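Local coordinates for beta-glucosidase (Saccharopolyspora erythraea D, PDB 5M6G), which probably hydrolyses terminal, non-reducing beta-D-glucosyl residues with release of beta-D-glucose, as a member of glycosyl hydrolase family 3, at residues Val414-Asp419 with His608-Ser613; Leu424-Gly429 with Phe574-Pro579. All blocks are in the same frame, centred on the assembly; numbering follows the deposited sequence.

Interaction 1. Residues Val414-Asp419 with His608-Ser613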
loop_
_atom_site.group_PDB
_atom_site.type_symbol
_atom_site.label_atom_id
_atom_site.label_comp_id
_atom_site.label_asym_id
_atom_site.label_seq_id
_atom_site.Cartn_x
_atom_site.Cartn_y
_atom_site.Cartn_z
ATOM N N VAL A 414 -3.481 14.193 -13.465
ATOM C CA VAL A 414 -4.588 15.136 -13.333
ATOM C C VAL A 414 -4.115 16.489 -13.848
ATOM O O VAL A 414 -3.220 17.108 -13.256
ATOM C CB VAL A 414 -5.089 15.251 -11.887
ATOM C CG1 VAL A 414 -6.220 16.270 -11.817
ATOM C CG2 VAL A 414 -5.546 13.889 -11.377
ATOM N N LEU A 415 -4.707 16.946 -14.948
ATOM C CA LEU A 415 -4.381 18.257 -15.491
ATOM C C LEU A 415 -5.185 19.326 -14.749
ATOM O O LEU A 415 -6.421 19.309 -14.753
ATOM C CB LEU A 415 -4.651 18.301 -16.994
ATOM C CG LEU A 415 -4.301 19.625 -17.679
ATOM C CD1 LEU A 415 -2.785 19.837 -17.672
ATOM C CD2 LEU A 415 -4.840 19.654 -19.094
ATOM N N LEU A 416 -4.479 20.264 -14.127
ATOM C CA LEU A 416 -5.083 21.254 -13.251
ATOM C C LEU A 416 -5.055 22.671 -13.800
ATOM O O LEU A 416 -5.927 23.473 -13.448
ATOM C CB LEU A 416 -4.384 21.235 -11.888
ATOM C CG LEU A 416 -4.539 19.925 -11.119
ATOM C CD1 LEU A 416 -3.601 19.884 -9.906
ATOM C CD2 LEU A 416 -6.010 19.701 -10.717
ATOM N N ARG A 417 -4.062 23.008 -14.621
ATOM C CA ARG A 417 -3.996 24.301 -15.289
ATOM C C ARG A 417 -3.338 24.086 -16.637
ATOM O O ARG A 417 -2.423 23.268 -16.758
ATOM C CB ARG A 417 -3.196 25.343 -14.497
ATOM C CG ARG A 417 -3.869 25.831 -13.219
ATOM C CD ARG A 417 -4.901 26.929 -13.505
ATOM N NE ARG A 417 -5.616 27.299 -12.291
ATOM C CZ ARG A 417 -5.192 28.222 -11.436
ATOM N NH1 ARG A 417 -4.054 28.866 -11.677
ATOM N NH2 ARG A 417 -5.894 28.501 -10.346
ATOM N N ASN A 418 -3.809 24.816 -17.644
ATOM C CA ASN A 418 -3.187 24.744 -18.963
ATOM C C ASN A 418 -3.618 25.956 -19.768
ATOM O O ASN A 418 -4.802 26.089 -20.087
ATOM C CB ASN A 418 -3.589 23.461 -19.679
ATOM C CG ASN A 418 -2.948 23.338 -21.033
ATOM O OD1 ASN A 418 -1.892 23.923 -21.281
ATOM N ND2 ASN A 418 -3.575 22.576 -21.918
ATOM N N ASP A 419 -2.673 26.827 -20.116
ATOM C CA ASP A 419 -3.000 27.978 -20.950
ATOM C C ASP A 419 -2.858 27.682 -22.433
ATOM O O ASP A 419 -3.075 28.576 -23.254
ATOM C CB ASP A 419 -2.135 29.182 -20.559
ATOM C CG ASP A 419 -0.667 29.002 -20.909
ATOM O OD1 ASP A 419 -0.289 27.924 -21.412
ATOM O OD2 ASP A 419 0.119 29.949 -20.670
ATOM N N HIS A 608 -12.655 18.340 -5.309
ATOM C CA HIS A 608 -12.699 16.911 -5.583
ATOM C C HIS A 608 -13.362 16.657 -6.932
ATOM O O HIS A 608 -14.357 17.290 -7.275
ATOM C CB HIS A 608 -13.474 16.212 -4.461
ATOM C CG HIS A 608 -13.459 14.722 -4.550
ATOM N ND1 HIS A 608 -14.253 14.021 -5.431
ATOM C CD2 HIS A 608 -12.740 13.795 -3.872
ATOM C CE1 HIS A 608 -14.019 12.728 -5.298
ATOM N NE2 HIS A 608 -13.113 12.564 -4.350
ATOM N N GLY A 609 -12.786 15.754 -7.719
ATOM C CA GLY A 609 -13.336 15.446 -9.022
ATOM C C GLY A 609 -12.903 16.364 -10.145
ATOM O O GLY A 609 -13.307 16.141 -11.290
ATOM N N PHE A 610 -12.098 17.382 -9.858
ATOM C CA PHE A 610 -11.660 18.330 -10.871
ATOM C C PHE A 610 -10.568 17.716 -11.738
ATOM O O PHE A 610 -9.678 17.015 -11.244
ATOM C CB PHE A 610 -11.144 19.611 -10.210
ATOM C CG PHE A 610 -10.727 20.680 -11.187
ATOM C CD1 PHE A 610 -11.664 21.535 -11.732
ATOM C CD2 PHE A 610 -9.395 20.830 -11.544
ATOM C CE1 PHE A 610 -11.280 22.521 -12.628
ATOM C CE2 PHE A 610 -9.006 21.812 -12.437
ATOM C CZ PHE A 610 -9.947 22.655 -12.980
ATOM N N GLY A 611 -10.649 17.969 -13.039
ATOM C CA GLY A 611 -9.586 17.574 -13.943
ATOM C C GLY A 611 -9.828 18.099 -15.341
ATOM O O GLY A 611 -10.895 17.869 -15.918
ATOM N N LEU A 612 -8.855 18.816 -15.891
ATOM C CA LEU A 612 -8.968 19.319 -17.250
ATOM C C LEU A 612 -8.586 18.243 -18.266
ATOM O O LEU A 612 -7.981 17.220 -17.934
ATOM C CB LEU A 612 -8.073 20.539 -17.437
ATOM C CG LEU A 612 -8.350 21.708 -16.496
ATOM C CD1 LEU A 612 -7.311 22.792 -16.697
ATOM C CD2 LEU A 612 -9.753 22.255 -16.718
ATOM N N SER A 613 -8.948 18.485 -19.520
ATOM C CA SER A 613 -8.480 17.663 -20.626
ATOM C C SER A 613 -8.031 18.588 -21.747
ATOM O O SER A 613 -8.088 19.818 -21.625
ATOM C CB SER A 613 -9.561 16.681 -21.102
ATOM O OG SER A 613 -10.570 17.343 -21.840
HETATM O O HOH W 1 -6.943 15.611 -15.892
HETATM O O HOH W 2 -6.395 21.977 -21.437
#
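The ring of Phe610 meets Leu416 with its edge: methyl CD2 of Leu416 lies in the ring plane, 3.7 Å from Phe610 CD2. Further round the same rim, Leu416 O sits near the plane, 3.6 Å from Phe610 CE2, where the slightly positive ring hydrogens suit a carbonyl oxygen. The ring of Phe606, outside the two segments, also meets that of Phe610, the planes about 25° apart. Phe610 reaches the strand because its CG is anti to the backbone N (chi1 -177°).

The one direct hydrogen bond runs from Leu612 N to Leu415 O, short at 2.7 Å and nearly straight (168° at the hydrogen), with the donor in the carbonyl plane. Around it the two leucines cross at about a right angle, Leu415 CD2 packing on Leu612 CB at 3.7 Å, while Leu612 CD1 reaches on to Leu416 O. Leucine suits both positions, since the two apolar side chains point at each other across the contact. Two waters extend the contact: one accepts from Leu415 N and probably donates to Leu612 O, the other links Asn418 ND2 to Ser613 O, and Asn418 ND2 also bonds Leu422 O.

Strand 414-418 is an edge strand of the mixed sheet, and 608-613 crosses it on the side away from strand 555-560, touching it mainly at Leu415 and Leu416. On the other side strand 414-418 pairs antiparallel with strand 555-560, where Leu416 and Arg417 both face Leu556 in a classic beta bulge.

Interaction 2. Residues Leu424-Gly429 with Phe574-Pro579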
loop_
_atom_site.group_PDB
_atom_site.type_symbol
_atom_site.label_atom_id
_atom_site.label_comp_id
_atom_site.label_asym_id
_atom_site.label_seq_id
_atom_site.Cartn_x
_atom_site.Cartn_y
_atom_site.Cartn_z
ATOM N N LEU A 424 2.528 19.350 -25.484
ATOM C CA LEU A 424 3.739 19.744 -26.184
ATOM C C LEU A 424 3.828 19.025 -27.520
ATOM O O LEU A 424 3.496 17.841 -27.633
ATOM C CB LEU A 424 4.972 19.417 -25.342
ATOM C CG LEU A 424 5.077 20.083 -23.971
ATOM C CD1 LEU A 424 6.237 19.469 -23.197
ATOM C CD2 LEU A 424 5.221 21.594 -24.092
ATOM N N ALA A 425 4.290 19.743 -28.538
ATOM C CA ALA A 425 4.457 19.139 -29.849
ATOM C C ALA A 425 5.657 18.206 -29.856
ATOM O O ALA A 425 6.595 18.350 -29.068
ATOM C CB ALA A 425 4.637 20.219 -30.920
ATOM N N LYS A 426 5.608 17.224 -30.747
ATOM C CA LYS A 426 6.807 16.508 -31.176
ATOM C C LYS A 426 7.299 17.097 -32.500
ATOM O O LYS A 426 7.310 16.438 -33.542
ATOM C CB LYS A 426 6.520 15.014 -31.303
ATOM C CG LYS A 426 5.768 14.397 -30.131
ATOM C CD LYS A 426 5.258 13.013 -30.502
ATOM C CE LYS A 426 4.270 12.479 -29.481
ATOM N NZ LYS A 426 3.710 11.158 -29.905
ATOM N N ASP A 427 7.682 18.377 -32.458
ATOM C CA ASP A 427 8.030 19.106 -33.674
ATOM C C ASP A 427 9.528 19.261 -33.896
ATOM O O ASP A 427 9.939 19.553 -35.024
ATOM C CB ASP A 427 7.383 20.501 -33.676
ATOM C CG ASP A 427 7.788 21.347 -32.469
ATOM O OD1 ASP A 427 8.772 20.991 -31.779
ATOM O OD2 ASP A 427 7.118 22.379 -32.211
ATOM N N GLY A 428 10.347 19.100 -32.862
ATOM C CA GLY A 428 11.789 19.199 -32.997
ATOM C C GLY A 428 12.443 20.358 -32.264
ATOM O O GLY A 428 13.679 20.360 -32.150
ATOM N N GLY A 429 11.698 21.347 -31.765
ATOM C CA GLY A 429 12.324 22.444 -31.037
ATOM C C GLY A 429 12.885 21.995 -29.699
ATOM O O GLY A 429 12.400 21.049 -29.085
ATOM N N PHE A 574 2.596 15.008 -23.961
ATOM C CA PHE A 574 2.700 15.135 -25.413
ATOM C C PHE A 574 1.417 14.739 -26.134
ATOM O O PHE A 574 1.423 14.607 -27.362
ATOM C CB PHE A 574 3.888 14.316 -25.928
ATOM C CG PHE A 574 5.209 14.933 -25.583
ATOM C CD1 PHE A 574 5.804 14.688 -24.361
ATOM C CD2 PHE A 574 5.820 15.824 -26.453
ATOM C CE1 PHE A 574 7.003 15.283 -24.022
ATOM C CE2 PHE A 574 7.017 16.421 -26.125
ATOM C CZ PHE A 574 7.612 16.155 -24.904
ATOM N N GLY A 575 0.327 14.539 -25.398
ATOM C CA GLY A 575 -0.974 14.320 -25.994
ATOM C C GLY A 575 -1.235 12.935 -26.533
ATOM O O GLY A 575 -2.248 12.745 -27.215
ATOM N N ASP A 576 -0.355 11.962 -26.270
ATOM C CA ASP A 576 -0.682 10.574 -26.595
ATOM C C ASP A 576 -1.839 10.056 -25.745
ATOM O O ASP A 576 -2.642 9.243 -26.219
ATOM C CB ASP A 576 0.557 9.684 -26.437
ATOM C CG ASP A 576 1.604 9.966 -27.498
ATOM O OD1 ASP A 576 1.205 10.329 -28.622
ATOM O OD2 ASP A 576 2.816 9.839 -27.212
ATOM N N HIS A 577 -1.952 10.519 -24.502
ATOM C CA HIS A 577 -3.105 10.248 -23.648
ATOM C C HIS A 577 -3.727 11.588 -23.269
ATOM O O HIS A 577 -3.108 12.381 -22.555
ATOM C CB HIS A 577 -2.697 9.458 -22.399
ATOM C CG HIS A 577 -3.844 9.122 -21.502
ATOM N ND1 HIS A 577 -4.690 8.065 -21.745
ATOM C CD2 HIS A 577 -4.310 9.729 -20.383
ATOM C CE1 HIS A 577 -5.616 8.014 -20.802
ATOM N NE2 HIS A 577 -5.410 9.017 -19.965
ATOM N N ASN A 578 -4.923 11.853 -23.775
ATOM C CA ASN A 578 -5.699 13.016 -23.356
ATOM C C ASN A 578 -6.061 12.835 -21.884
ATOM O O ASN A 578 -6.729 11.851 -21.544
ATOM C CB ASN A 578 -6.952 13.130 -24.220
ATOM C CG ASN A 578 -7.632 14.490 -24.124
ATOM O OD1 ASN A 578 -7.279 15.333 -23.303
ATOM N ND2 ASN A 578 -8.635 14.697 -24.971
ATOM N N PRO A 579 -5.641 13.731 -20.991
ATOM C CA PRO A 579 -5.786 13.481 -19.548
ATOM C C PRO A 579 -7.209 13.116 -19.153
ATOM O O PRO A 579 -8.174 13.781 -19.534
ATOM C CB PRO A 579 -5.366 14.811 -18.913
ATOM C CG PRO A 579 -4.557 15.495 -19.925
ATOM C CD PRO A 579 -5.008 15.030 -21.268
#
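Phe574 turns its ring to Leu424 with CG anti to the carbonyl carbon (chi1 -72°), and Lys426, with the same first rotamer, runs extended beyond CG until its amine arrives at Asp576. The methylene CB of Leu424 lies over one face of the Phe574 ring in a CH-pi contact, 4.1 Å from the centroid and 28° off the ring normal. Leu424 CD1 continues along the ring to CZ. At the edge, Ala425 O lies in the ring plane, 3.5 Å from Phe574 CE2. Leu424 O comes within 3.3 Å of Phe574 CD2. Helix 465-472 supplies Ile469 and Ala472 as further neighbours of the ring, so a large flat hydrocarbon is well suited here. An alanine in place of Phe574 would probably open a gap between Leu424 and helix 465-472 and leave the aliphatic part of Lys426 freer to move.

Lys426 CG packs obliquely on Phe574 CD2 at 3.9 Å, so the chain passes an aromatic neighbour before its charge is used. Its NZ then forms a salt bridge with Asp576, 2.9 Å to OD1 through the syn lone pair, with a second, weak bond to OD2. Both residues of the pair are exposed, so the packing of the buried Leu424 and Phe574 probably contributes more than the solvent-screened ion pair, which closes the contact on its solvent side.

How the interactions relate
The centres of interactions 1 and 2 are about 17 Å apart, and all four segments fall in the C-terminal domain range of the family. Along the chain the order is 414-419, 424-429, 574-579, 608-613, so interaction 2 is nested inside the loop that interaction 1 closes. The mixed sheet joins them: strand 414-418 is an edge strand of it, and 424-429 is the loop leading on to strand 431-434, while 574-579 follows helix 567-573. They also touch directly, with Ser613 CB 3.4 Å from Asn578 OD1 and Pro579 CB packing on Leu415 CB. Together they tie the last residues of the chain and the exit of that helix to edge strand 414-418 and the loop that follows it.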